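Local atomic coordinates of thiamine phosphate pyrophosphorylase (Bacteroides thetaiotaomicron VPI-5482, PDB entry 3CEU), a protein that is probably a thiamine-phosphate diphosphorylase of the TIM-barrel type, acting in the biosynthesis of thiamine diphosphate. Residues Met1-Thr7 with Phe166-Leu172; Ile29-Pro35 with Arg56-Glu61; His90-His96 with Tyr108-Ser114. All coordinates share one frame; numbering follows the deposited sequence.

In the fold
All three contacts join neighbouring parallel strands of one closed eight-stranded barrel. Contact 1 pairs the first strand with the last, contact 2 the second with the third, and contact 3 the fifth with the sixth. Along the chain, contact 2 is complete before contact 3 begins, and both fall between the two segments of contact 1. Their centres lie about 12 to 13 Å apart. Strands 2-6 and 29-32 are adjacent, which ties contacts 1 and 2 together through the backbone. Inside the barrel, His31 of contact 2 meets Tyr110 and Phe112 of contact 3, while Phe112 packs on Val170 of contact 1, so the three pairings share one interior.

Contact 1 of 3, residues Met1-Thr7 with Phe166-Leu172; sequences MKLIVVT and FGGAVVL
The first torsion of Val6 (chi1 -177°) sets CG1 trans to the backbone nitrogen and CG2 beside it, giving the two methyls different partners: CG2 presses on Val170 CG1 at 3.4 Å, and CG1 lies 3.5 Å from Leu172 CD1. Both approaches are tight for carbon atoms. Met1, a selenomethionine, folds CG between its own nitrogen and carbonyl carbon (chi1 58°) and then runs straight, which carries SE past Gly168 and places CE 3.4 Å from Ala169 CB. Ile4 crosses Val170 at a slant, its CB 3.9 Å from Val170 CG2, on the barrel's inner face beside Met148 and His31. On the other face Val5 CG2 meets Val171 CG2 at 3.9 Å. Between these layers runs a parallel ladder of backbone bonds. Ile4 takes part twice, giving its N to Ala169 O (2.7 Å) and accepting from Val171 N at its O (2.8 Å); Ala169 N reaches Lys2 O, and Val6 N bonds to Val171 O. A weak bond from Lys2 N to Gly167 O begins the series. Pairing the first strand with the eighth in this way is the closure of a TIM barrel.

Contact 2 of 3, residues Ile29-Pro35 with Arg56-Glu61; sequences ILHLRKP and RIVTHE
Four main-chain hydrogen bonds hold Leu30 and Leu32 to Arg56, Val58 and His60 in parallel register. Leu30 N donates to Arg56 O and Leu30 O accepts from Val58 N; Leu32 repeats the pattern, with Leu32 N 2.6 Å from Val58 O and Leu32 O taking His60 N. Side chains add further polar contacts. His31 ND1 and His60 NE2 share a nearly straight hydrogen bond of 2.7 Å, and either may be the donor. On the inner side of the sheet His31 NE2 is hydrogen-bonded to Tyr110 OH, so both ring nitrogens of His31 are engaged, which should fix the turn of the ring. The two imidazoles meet rim to rim with their planes 82° apart, His31 ND1 lying in the plane of the His60 ring. At the far edge of His60, ND1 is joined by a water to Arg33 NE. Beyond the strand ends Glu61, bent at its second torsion (chi2 79°), brings OE2 back to Lys34 N at 2.9 Å, where the N-H comes from above the carboxylate plane. The pi contacts use ring faces: Val58 CB stands over the centre of the His31 ring, 3.9 Å from its centroid, and Arg33 CB covers a face of His60 nearer the rim, 4.0 Å from the centroid. Apolar packing occupies the outer side of the sheet, where Leu30 and Ile57 lie alongside each other, Leu30 CD2 being 3.8 Å from Ile57 CG1, with Phe23 of helix 15-24 against both. Strand 29-32, helix 39-48 and strand 57-59 form a beta-alpha-beta unit of the TIM barrel, and the polar groups gathered just past the strands lie at the C-terminal mouth, the end at which TIM-barrel enzymes carry their active sites.

Contact 3 of 3, residues His90-His96 with Tyr108-Ser114; sequences HVSCSCH and YDYVFMS
Asp109 lies against one face of the His90 ring, with Asp109 CB 3.2 Å from His90 NE2 and the carboxylate stacked only 17° from the plane of the imidazole. The same ring turns its edge to the face of Tyr110 in an offset edge-to-face pair, His90 NE2 coming 3.3 Å from Tyr110 CE2. Asp109 also grips the start of the strand: its OD2 accepts Val91 N at 2.8 Å, while Asp109 N donates to Val91 O. With an alanine at His90, Asp109 and Tyr110 would probably lose the ring between them, leaving the carboxylate held chiefly by Val91 N and freer to turn. On the outer side, Cys93 SG sits over the Tyr108 ring, 3.5 Å from its centroid, a sulfur-aromatic contact reached because SG is folded between the backbone N and the carbonyl carbon (chi1 75°). Main-chain bonds at Cys93 and Cys95 fix the register further along, Phe112 N reaching Cys93 O at 2.9 Å. In the next shell, His75 on the adjoining strand takes both Ser92 OG and Ser94 OG, and Met148 packs against Tyr110 and Phe112. Strand 90-95 thus runs between strands 73-75 and 110-113; Val101 of helix 98-102 packs on Cys95 and Val111 outside, and strand 147-150 flanks 110-113 on its other side.

Contact 1 of 3, residues Met1-Thr7 with Phe166-Leu172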
loop_
_atom_site.group_PDB
_atom_site.type_symbol
_atom_site.label_atom_id
_atom_site.label_comp_id
_atom_site.label_asym_id
_atom_site.label_seq_id
_atom_site.Cartn_x
_atom_site.Cartn_y
_atom_site.Cartn_z
HETATM N N MSE A 1 10.495 7.358 5.014
HETATM C CA MSE A 1 9.870 6.792 3.785
HETATM C C MSE A 1 8.366 6.619 3.948
HETATM O O MSE A 1 7.862 6.498 5.063
HETATM C CB MSE A 1 10.501 5.440 3.444
HETATM C CG MSE A 1 10.401 4.402 4.546
HETATM SE SE MSE A 1 10.920 2.629 3.936
HETATM C CE MSE A 1 10.176 1.582 5.385
ATOM N N LYS A 2 7.649 6.600 2.833
ATOM C CA LYS A 2 6.202 6.437 2.883
ATOM C C LYS A 2 5.807 5.076 3.453
ATOM O O LYS A 2 6.535 4.089 3.321
ATOM C CB LYS A 2 5.602 6.609 1.485
ATOM C CG LYS A 2 5.661 8.038 0.953
ATOM C CD LYS A 2 5.054 8.137 -0.442
ATOM C CE LYS A 2 4.984 9.580 -0.916
ATOM N NZ LYS A 2 6.311 10.246 -0.788
ATOM N N LEU A 3 4.655 5.048 4.110
ATOM C CA LEU A 3 4.118 3.829 4.695
ATOM C C LEU A 3 2.739 3.592 4.078
ATOM O O LEU A 3 1.764 4.257 4.429
ATOM C CB LEU A 3 4.002 3.966 6.218
ATOM C CG LEU A 3 3.483 2.725 6.952
ATOM C CD1 LEU A 3 4.351 1.527 6.579
ATOM C CD2 LEU A 3 3.490 2.952 8.454
ATOM N N ILE A 4 2.673 2.643 3.150
ATOM C CA ILE A 4 1.435 2.317 2.453
ATOM C C ILE A 4 0.743 1.120 3.084
ATOM O O ILE A 4 1.387 0.120 3.424
ATOM C CB ILE A 4 1.712 1.995 0.967
ATOM C CG1 ILE A 4 2.461 3.164 0.315
ATOM C CG2 ILE A 4 0.411 1.727 0.236
ATOM C CD1 ILE A 4 3.085 2.828 -1.026
ATOM N N VAL A 5 -0.574 1.235 3.240
ATOM C CA VAL A 5 -1.394 0.171 3.822
ATOM C C VAL A 5 -2.370 -0.391 2.789
ATOM O O VAL A 5 -3.047 0.367 2.099
ATOM C CB VAL A 5 -2.248 0.688 5.023
ATOM C CG1 VAL A 5 -3.238 -0.396 5.457
ATOM C CG2 VAL A 5 -1.346 1.077 6.193
ATOM N N VAL A 6 -2.434 -1.715 2.671
ATOM C CA VAL A 6 -3.385 -2.324 1.751
ATOM C C VAL A 6 -4.549 -2.831 2.602
ATOM O O VAL A 6 -4.334 -3.382 3.690
ATOM C CB VAL A 6 -2.790 -3.530 0.970
ATOM C CG1 VAL A 6 -3.824 -4.052 -0.020
ATOM C CG2 VAL A 6 -1.522 -3.133 0.239
ATOM N N THR A 7 -5.775 -2.619 2.122
ATOM C CA THR A 7 -6.970 -3.078 2.831
ATOM C C THR A 7 -6.967 -4.597 2.849
ATOM O O THR A 7 -6.064 -5.239 2.319
ATOM C CB THR A 7 -8.284 -2.696 2.114
ATOM O OG1 THR A 7 -8.332 -3.369 0.850
ATOM C CG2 THR A 7 -8.400 -1.199 1.907
ATOM N N PHE A 166 14.454 2.010 -0.252
ATOM C CA PHE A 166 13.065 1.948 -0.703
ATOM C C PHE A 166 12.337 3.260 -0.428
ATOM O O PHE A 166 12.481 3.853 0.643
ATOM C CB PHE A 166 12.322 0.798 -0.003
ATOM C CG PHE A 166 12.578 -0.559 -0.613
ATOM C CD1 PHE A 166 12.131 -0.853 -1.901
ATOM C CD2 PHE A 166 13.285 -1.535 0.088
ATOM C CE1 PHE A 166 12.384 -2.093 -2.484
ATOM C CE2 PHE A 166 13.541 -2.778 -0.489
ATOM C CZ PHE A 166 13.087 -3.054 -1.784
ATOM N N GLY A 167 11.551 3.716 -1.395
ATOM C CA GLY A 167 10.806 4.950 -1.209
ATOM C C GLY A 167 9.564 4.733 -0.358
ATOM O O GLY A 167 8.781 5.657 -0.144
ATOM N N GLY A 168 9.375 3.506 0.124
ATOM C CA GLY A 168 8.218 3.223 0.949
ATOM C C GLY A 168 8.057 1.760 1.311
ATOM O O GLY A 168 8.722 0.881 0.763
ATOM N N ALA A 169 7.167 1.491 2.253
ATOM C CA ALA A 169 6.926 0.119 2.664
ATOM C C ALA A 169 5.431 -0.114 2.624
ATOM O O ALA A 169 4.647 0.763 2.988
ATOM C CB ALA A 169 7.479 -0.122 4.072
ATOM N N VAL A 170 5.045 -1.294 2.161
ATOM C CA VAL A 170 3.638 -1.643 2.049
ATOM C C VAL A 170 3.299 -2.744 3.027
ATOM O O VAL A 170 3.993 -3.746 3.105
ATOM C CB VAL A 170 3.308 -2.106 0.622
ATOM C CG1 VAL A 170 1.816 -2.380 0.491
ATOM C CG2 VAL A 170 3.759 -1.030 -0.365
ATOM N N VAL A 171 2.220 -2.560 3.773
ATOM C CA VAL A 171 1.834 -3.547 4.764
ATOM C C VAL A 171 0.359 -3.929 4.656
ATOM O O VAL A 171 -0.472 -3.155 4.180
ATOM C CB VAL A 171 2.112 -3.006 6.184
ATOM C CG1 VAL A 171 3.570 -2.624 6.317
ATOM C CG2 VAL A 171 1.229 -1.795 6.455
ATOM N N LEU A 172 0.034 -5.134 5.097
ATOM C CA LEU A 172 -1.350 -5.577 5.064
ATOM C C LEU A 172 -1.634 -6.425 6.302
ATOM O O LEU A 172 -2.296 -5.967 7.233
ATOM C CB LEU A 172 -1.633 -6.369 3.777
ATOM C CG LEU A 172 -3.100 -6.407 3.305
ATOM C CD1 LEU A 172 -3.193 -6.920 1.859
ATOM C CD2 LEU A 172 -3.906 -7.296 4.235
#

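Contact 2 of 3, residues Ile29-Pro35 with Arg56-Glu61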
loop_
_atom_site.group_PDB
_atom_site.type_symbol
_atom_site.label_atom_id
_atom_site.label_comp_id
_atom_site.label_asym_id
_atom_site.label_seq_id
_atom_site.Cartn_x
_atom_site.Cartn_y
_atom_site.Cartn_z
ATOM N N ILE A 29 -0.644 6.593 2.041
ATOM C CA ILE A 29 -1.491 6.033 0.988
ATOM C C ILE A 29 -2.253 4.772 1.398
ATOM O O ILE A 29 -1.781 3.968 2.204
ATOM C CB ILE A 29 -0.640 5.704 -0.274
ATOM C CG1 ILE A 29 0.054 6.972 -0.776
ATOM C CG2 ILE A 29 -1.520 5.125 -1.374
ATOM C CD1 ILE A 29 1.017 6.740 -1.937
ATOM N N LEU A 30 -3.441 4.614 0.823
ATOM C CA LEU A 30 -4.298 3.462 1.082
ATOM C C LEU A 30 -4.568 2.764 -0.238
ATOM O O LEU A 30 -5.029 3.387 -1.193
ATOM C CB LEU A 30 -5.631 3.905 1.681
ATOM C CG LEU A 30 -6.637 2.783 1.906
ATOM C CD1 LEU A 30 -6.133 1.864 3.006
ATOM C CD2 LEU A 30 -7.988 3.360 2.284
ATOM N N HIS A 31 -4.268 1.472 -0.284
ATOM C CA HIS A 31 -4.504 0.667 -1.476
ATOM C C HIS A 31 -5.752 -0.175 -1.254
ATOM O O HIS A 31 -5.753 -1.126 -0.460
ATOM C CB HIS A 31 -3.299 -0.231 -1.778
ATOM C CG HIS A 31 -2.322 0.379 -2.738
ATOM N ND1 HIS A 31 -2.120 -0.117 -4.010
ATOM C CD2 HIS A 31 -1.528 1.471 -2.634
ATOM C CE1 HIS A 31 -1.248 0.643 -4.646
ATOM N NE2 HIS A 31 -0.873 1.616 -3.833
ATOM N N LEU A 32 -6.818 0.202 -1.952
ATOM C CA LEU A 32 -8.097 -0.490 -1.863
ATOM C C LEU A 32 -8.050 -1.727 -2.743
ATOM O O LEU A 32 -8.049 -1.632 -3.967
ATOM C CB LEU A 32 -9.230 0.440 -2.319
ATOM C CG LEU A 32 -10.654 -0.107 -2.330
ATOM C CD1 LEU A 32 -11.029 -0.632 -0.947
ATOM C CD2 LEU A 32 -11.615 0.990 -2.761
ATOM N N ARG A 33 -7.997 -2.890 -2.110
ATOM C CA ARG A 33 -7.956 -4.148 -2.842
ATOM C C ARG A 33 -9.020 -5.094 -2.298
ATOM O O ARG A 33 -8.901 -5.614 -1.187
ATOM C CB ARG A 33 -6.555 -4.763 -2.733
ATOM C CG ARG A 33 -6.337 -6.085 -3.460
ATOM C CD ARG A 33 -4.854 -6.449 -3.452
ATOM N NE ARG A 33 -4.580 -7.813 -3.892
ATOM C CZ ARG A 33 -4.885 -8.914 -3.200
ATOM N NH1 ARG A 33 -5.487 -8.831 -2.018
ATOM N NH2 ARG A 33 -4.569 -10.109 -3.684
ATOM N N LYS A 34 -10.075 -5.276 -3.089
ATOM C CA LYS A 34 -11.196 -6.147 -2.746
ATOM C C LYS A 34 -11.440 -7.074 -3.936
ATOM O O LYS A 34 -12.364 -6.857 -4.722
ATOM C CB LYS A 34 -12.461 -5.325 -2.499
ATOM C CG LYS A 34 -12.346 -4.265 -1.417
ATOM C CD LYS A 34 -12.002 -4.885 -0.077
ATOM C CE LYS A 34 -12.045 -3.857 1.044
ATOM N NZ LYS A 34 -11.643 -4.476 2.332
ATOM N N PRO A 35 -10.627 -8.131 -4.066
ATOM C CA PRO A 35 -10.721 -9.109 -5.155
ATOM C C PRO A 35 -12.124 -9.651 -5.411
ATOM O O PRO A 35 -12.813 -10.055 -4.477
ATOM C CB PRO A 35 -9.774 -10.219 -4.709
ATOM C CG PRO A 35 -8.785 -9.504 -3.821
ATOM C CD PRO A 35 -9.663 -8.577 -3.046
ATOM N N ARG A 56 -5.868 9.944 -1.508
ATOM C CA ARG A 56 -4.812 9.192 -0.827
ATOM C C ARG A 56 -5.080 7.694 -1.004
ATOM O O ARG A 56 -4.360 6.857 -0.463
ATOM C CB ARG A 56 -4.814 9.517 0.668
ATOM C CG ARG A 56 -4.471 10.954 1.027
ATOM C CD ARG A 56 -2.977 11.129 1.194
ATOM N NE ARG A 56 -2.641 12.367 1.884
ATOM C CZ ARG A 56 -1.398 12.797 2.072
ATOM N NH1 ARG A 56 -0.375 12.079 1.623
ATOM N NH2 ARG A 56 -1.175 13.951 2.696
ATOM N N ILE A 57 -6.123 7.375 -1.767
ATOM C CA ILE A 57 -6.530 5.994 -2.022
ATOM C C ILE A 57 -6.310 5.543 -3.477
ATOM O O ILE A 57 -6.640 6.267 -4.411
ATOM C CB ILE A 57 -8.035 5.814 -1.673
ATOM C CG1 ILE A 57 -8.267 6.164 -0.201
ATOM C CG2 ILE A 57 -8.485 4.387 -1.973
ATOM C CD1 ILE A 57 -9.731 6.198 0.208
ATOM N N VAL A 58 -5.744 4.350 -3.647
ATOM C CA VAL A 58 -5.509 3.764 -4.961
ATOM C C VAL A 58 -6.348 2.502 -4.970
ATOM O O VAL A 58 -6.351 1.758 -3.983
ATOM C CB VAL A 58 -4.029 3.374 -5.164
ATOM C CG1 VAL A 58 -3.835 2.783 -6.557
ATOM C CG2 VAL A 58 -3.120 4.586 -4.975
ATOM N N THR A 59 -7.073 2.252 -6.059
ATOM C CA THR A 59 -7.930 1.057 -6.117
ATOM C C THR A 59 -7.443 -0.007 -7.092
ATOM O O THR A 59 -6.952 0.310 -8.175
ATOM C CB THR A 59 -9.383 1.420 -6.504
ATOM O OG1 THR A 59 -10.159 0.223 -6.608
ATOM C CG2 THR A 59 -9.432 2.167 -7.826
ATOM N N HIS A 60 -7.588 -1.267 -6.701
ATOM C CA HIS A 60 -7.170 -2.374 -7.540
ATOM C C HIS A 60 -8.335 -2.942 -8.346
ATOM O O HIS A 60 -8.154 -3.817 -9.189
ATOM C CB HIS A 60 -6.550 -3.498 -6.699
ATOM C CG HIS A 60 -5.279 -3.112 -6.008
ATOM N ND1 HIS A 60 -4.247 -4.004 -5.797
ATOM C CD2 HIS A 60 -4.881 -1.939 -5.462
ATOM C CE1 HIS A 60 -3.269 -3.393 -5.151
ATOM N NE2 HIS A 60 -3.629 -2.140 -4.934
ATOM N N GLU A 61 -9.535 -2.445 -8.093
ATOM C CA GLU A 61 -10.692 -2.946 -8.816
ATOM C C GLU A 61 -11.585 -1.807 -9.261
ATOM O O GLU A 61 -11.431 -0.680 -8.800
ATOM C CB GLU A 61 -11.479 -3.930 -7.930
ATOM C CG GLU A 61 -10.826 -5.322 -7.770
ATOM C CD GLU A 61 -9.681 -5.365 -6.759
ATOM O OE1 GLU A 61 -8.831 -6.284 -6.860
ATOM O OE2 GLU A 61 -9.644 -4.498 -5.859
HETATM O O HOH W 1 -3.812 -6.680 -6.528
#

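Contact 3 of 3, residues His90-His96 with Tyr108-Ser114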
loop_
_atom_site.group_PDB
_atom_site.type_symbol
_atom_site.label_atom_id
_atom_site.label_comp_id
_atom_site.label_asym_id
_atom_site.label_seq_id
_atom_site.Cartn_x
_atom_site.Cartn_y
_atom_site.Cartn_z
ATOM N N HIS A 90 -2.811 8.817 -11.597
ATOM C CA HIS A 90 -1.796 7.993 -10.961
ATOM C C HIS A 90 -1.998 6.513 -11.280
ATOM O O HIS A 90 -3.060 5.945 -11.029
ATOM C CB HIS A 90 -1.834 8.224 -9.446
ATOM C CG HIS A 90 -0.713 7.571 -8.701
ATOM N ND1 HIS A 90 -0.660 6.213 -8.468
ATOM C CD2 HIS A 90 0.415 8.090 -8.157
ATOM C CE1 HIS A 90 0.450 5.923 -7.815
ATOM N NE2 HIS A 90 1.121 7.043 -7.613
ATOM N N VAL A 91 -0.979 5.894 -11.851
ATOM C CA VAL A 91 -1.065 4.486 -12.173
ATOM C C VAL A 91 0.121 3.819 -11.506
ATOM O O VAL A 91 1.178 4.432 -11.374
ATOM C CB VAL A 91 -1.004 4.254 -13.696
ATOM C CG1 VAL A 91 0.316 4.766 -14.239
ATOM C CG2 VAL A 91 -1.185 2.778 -14.009
ATOM N N SER A 92 -0.062 2.576 -11.074
ATOM C CA SER A 92 0.999 1.823 -10.410
ATOM C C SER A 92 0.777 0.338 -10.626
ATOM O O SER A 92 -0.327 -0.078 -10.973
ATOM C CB SER A 92 0.991 2.107 -8.910
ATOM O OG SER A 92 -0.195 1.604 -8.326
ATOM N N CYS A 93 1.825 -0.456 -10.400
ATOM C CA CYS A 93 1.752 -1.915 -10.562
ATOM C C CYS A 93 2.799 -2.619 -9.707
ATOM O O CYS A 93 3.654 -1.986 -9.100
ATOM C CB CYS A 93 1.996 -2.306 -12.019
ATOM S SG CYS A 93 3.725 -2.185 -12.505
ATOM N N SER A 94 2.734 -3.943 -9.690
ATOM C CA SER A 94 3.665 -4.746 -8.919
ATOM C C SER A 94 4.717 -5.420 -9.790
ATOM O O SER A 94 4.445 -5.833 -10.925
ATOM C CB SER A 94 2.906 -5.821 -8.135
ATOM O OG SER A 94 2.004 -5.248 -7.212
ATOM N N CYS A 95 5.927 -5.526 -9.258
ATOM C CA CYS A 95 7.003 -6.188 -9.976
ATOM C C CYS A 95 7.524 -7.259 -9.021
ATOM O O CYS A 95 7.390 -7.119 -7.804
ATOM C CB CYS A 95 8.099 -5.187 -10.350
ATOM S SG CYS A 95 7.561 -3.854 -11.483
ATOM N N HIS A 96 8.100 -8.327 -9.571
ATOM C CA HIS A 96 8.595 -9.430 -8.754
ATOM C C HIS A 96 10.018 -9.880 -9.060
ATOM O O HIS A 96 10.328 -11.063 -8.976
ATOM C CB HIS A 96 7.656 -10.633 -8.877
ATOM C CG HIS A 96 6.206 -10.263 -8.883
ATOM N ND1 HIS A 96 5.525 -9.956 -10.040
ATOM C CD2 HIS A 96 5.322 -10.101 -7.870
ATOM C CE1 HIS A 96 4.284 -9.621 -9.742
ATOM N NE2 HIS A 96 4.133 -9.699 -8.431
ATOM N N TYR A 108 5.593 4.022 -14.523
ATOM C CA TYR A 108 4.568 4.134 -13.499
ATOM C C TYR A 108 4.974 5.213 -12.516
ATOM O O TYR A 108 6.137 5.614 -12.473
ATOM C CB TYR A 108 4.415 2.802 -12.763
ATOM C CG TYR A 108 3.876 1.690 -13.638
ATOM C CD1 TYR A 108 2.505 1.553 -13.862
ATOM C CD2 TYR A 108 4.740 0.809 -14.283
ATOM C CE1 TYR A 108 2.011 0.567 -14.711
ATOM C CE2 TYR A 108 4.255 -0.177 -15.137
ATOM C CZ TYR A 108 2.889 -0.290 -15.344
ATOM O OH TYR A 108 2.406 -1.258 -16.183
ATOM N N ASP A 109 4.016 5.690 -11.735
ATOM C CA ASP A 109 4.303 6.706 -10.735
ATOM C C ASP A 109 5.167 6.067 -9.665
ATOM O O ASP A 109 6.010 6.724 -9.049
ATOM C CB ASP A 109 2.998 7.234 -10.167
ATOM C CG ASP A 109 2.241 8.056 -11.178
ATOM O OD1 ASP A 109 2.668 9.200 -11.444
ATOM O OD2 ASP A 109 1.243 7.558 -11.734
ATOM N N TYR A 110 4.941 4.772 -9.460
ATOM C CA TYR A 110 5.710 3.953 -8.534
ATOM C C TYR A 110 5.260 2.531 -8.685
ATOM O O TYR A 110 4.166 2.276 -9.176
ATOM C CB TYR A 110 5.571 4.393 -7.068
ATOM C CG TYR A 110 4.202 4.326 -6.409
ATOM C CD1 TYR A 110 3.511 3.121 -6.256
ATOM C CD2 TYR A 110 3.649 5.465 -5.833
ATOM C CE1 TYR A 110 2.305 3.064 -5.536
ATOM C CE2 TYR A 110 2.459 5.413 -5.117
ATOM C CZ TYR A 110 1.792 4.217 -4.970
ATOM O OH TYR A 110 0.616 4.205 -4.244
ATOM N N VAL A 111 6.114 1.599 -8.291
ATOM C CA VAL A 111 5.777 0.193 -8.381
ATOM C C VAL A 111 6.068 -0.495 -7.060
ATOM O O VAL A 111 6.852 -0.002 -6.244
ATOM C CB VAL A 111 6.600 -0.523 -9.481
ATOM C CG1 VAL A 111 6.448 0.198 -10.816
ATOM C CG2 VAL A 111 8.058 -0.600 -9.075
ATOM N N PHE A 112 5.421 -1.637 -6.859
ATOM C CA PHE A 112 5.618 -2.454 -5.667
ATOM C C PHE A 112 6.712 -3.451 -6.023
ATOM O O PHE A 112 6.922 -3.752 -7.196
ATOM C CB PHE A 112 4.341 -3.240 -5.329
ATOM C CG PHE A 112 3.293 -2.436 -4.612
ATOM C CD1 PHE A 112 3.447 -1.066 -4.434
ATOM C CD2 PHE A 112 2.157 -3.051 -4.096
ATOM C CE1 PHE A 112 2.493 -0.320 -3.758
ATOM C CE2 PHE A 112 1.198 -2.309 -3.418
ATOM C CZ PHE A 112 1.373 -0.937 -3.249
HETATM N N MSE A 113 7.419 -3.958 -5.024
HETATM C CA MSE A 113 8.436 -4.961 -5.283
HETATM C C MSE A 113 8.243 -6.047 -4.235
HETATM O O MSE A 113 8.242 -5.765 -3.031
HETATM C CB MSE A 113 9.843 -4.375 -5.178
HETATM C CG MSE A 113 10.907 -5.260 -5.806
HETATM SE SE MSE A 113 12.722 -4.765 -5.354
HETATM C CE MSE A 113 13.462 -6.540 -5.097
ATOM N N SER A 114 8.073 -7.284 -4.692
ATOM C CA SER A 114 7.845 -8.407 -3.785
ATOM C C SER A 114 8.187 -9.734 -4.449
ATOM O O SER A 114 8.335 -9.799 -5.671
ATOM C CB SER A 114 6.380 -8.432 -3.384
ATOM O OG SER A 114 5.578 -8.627 -4.526
#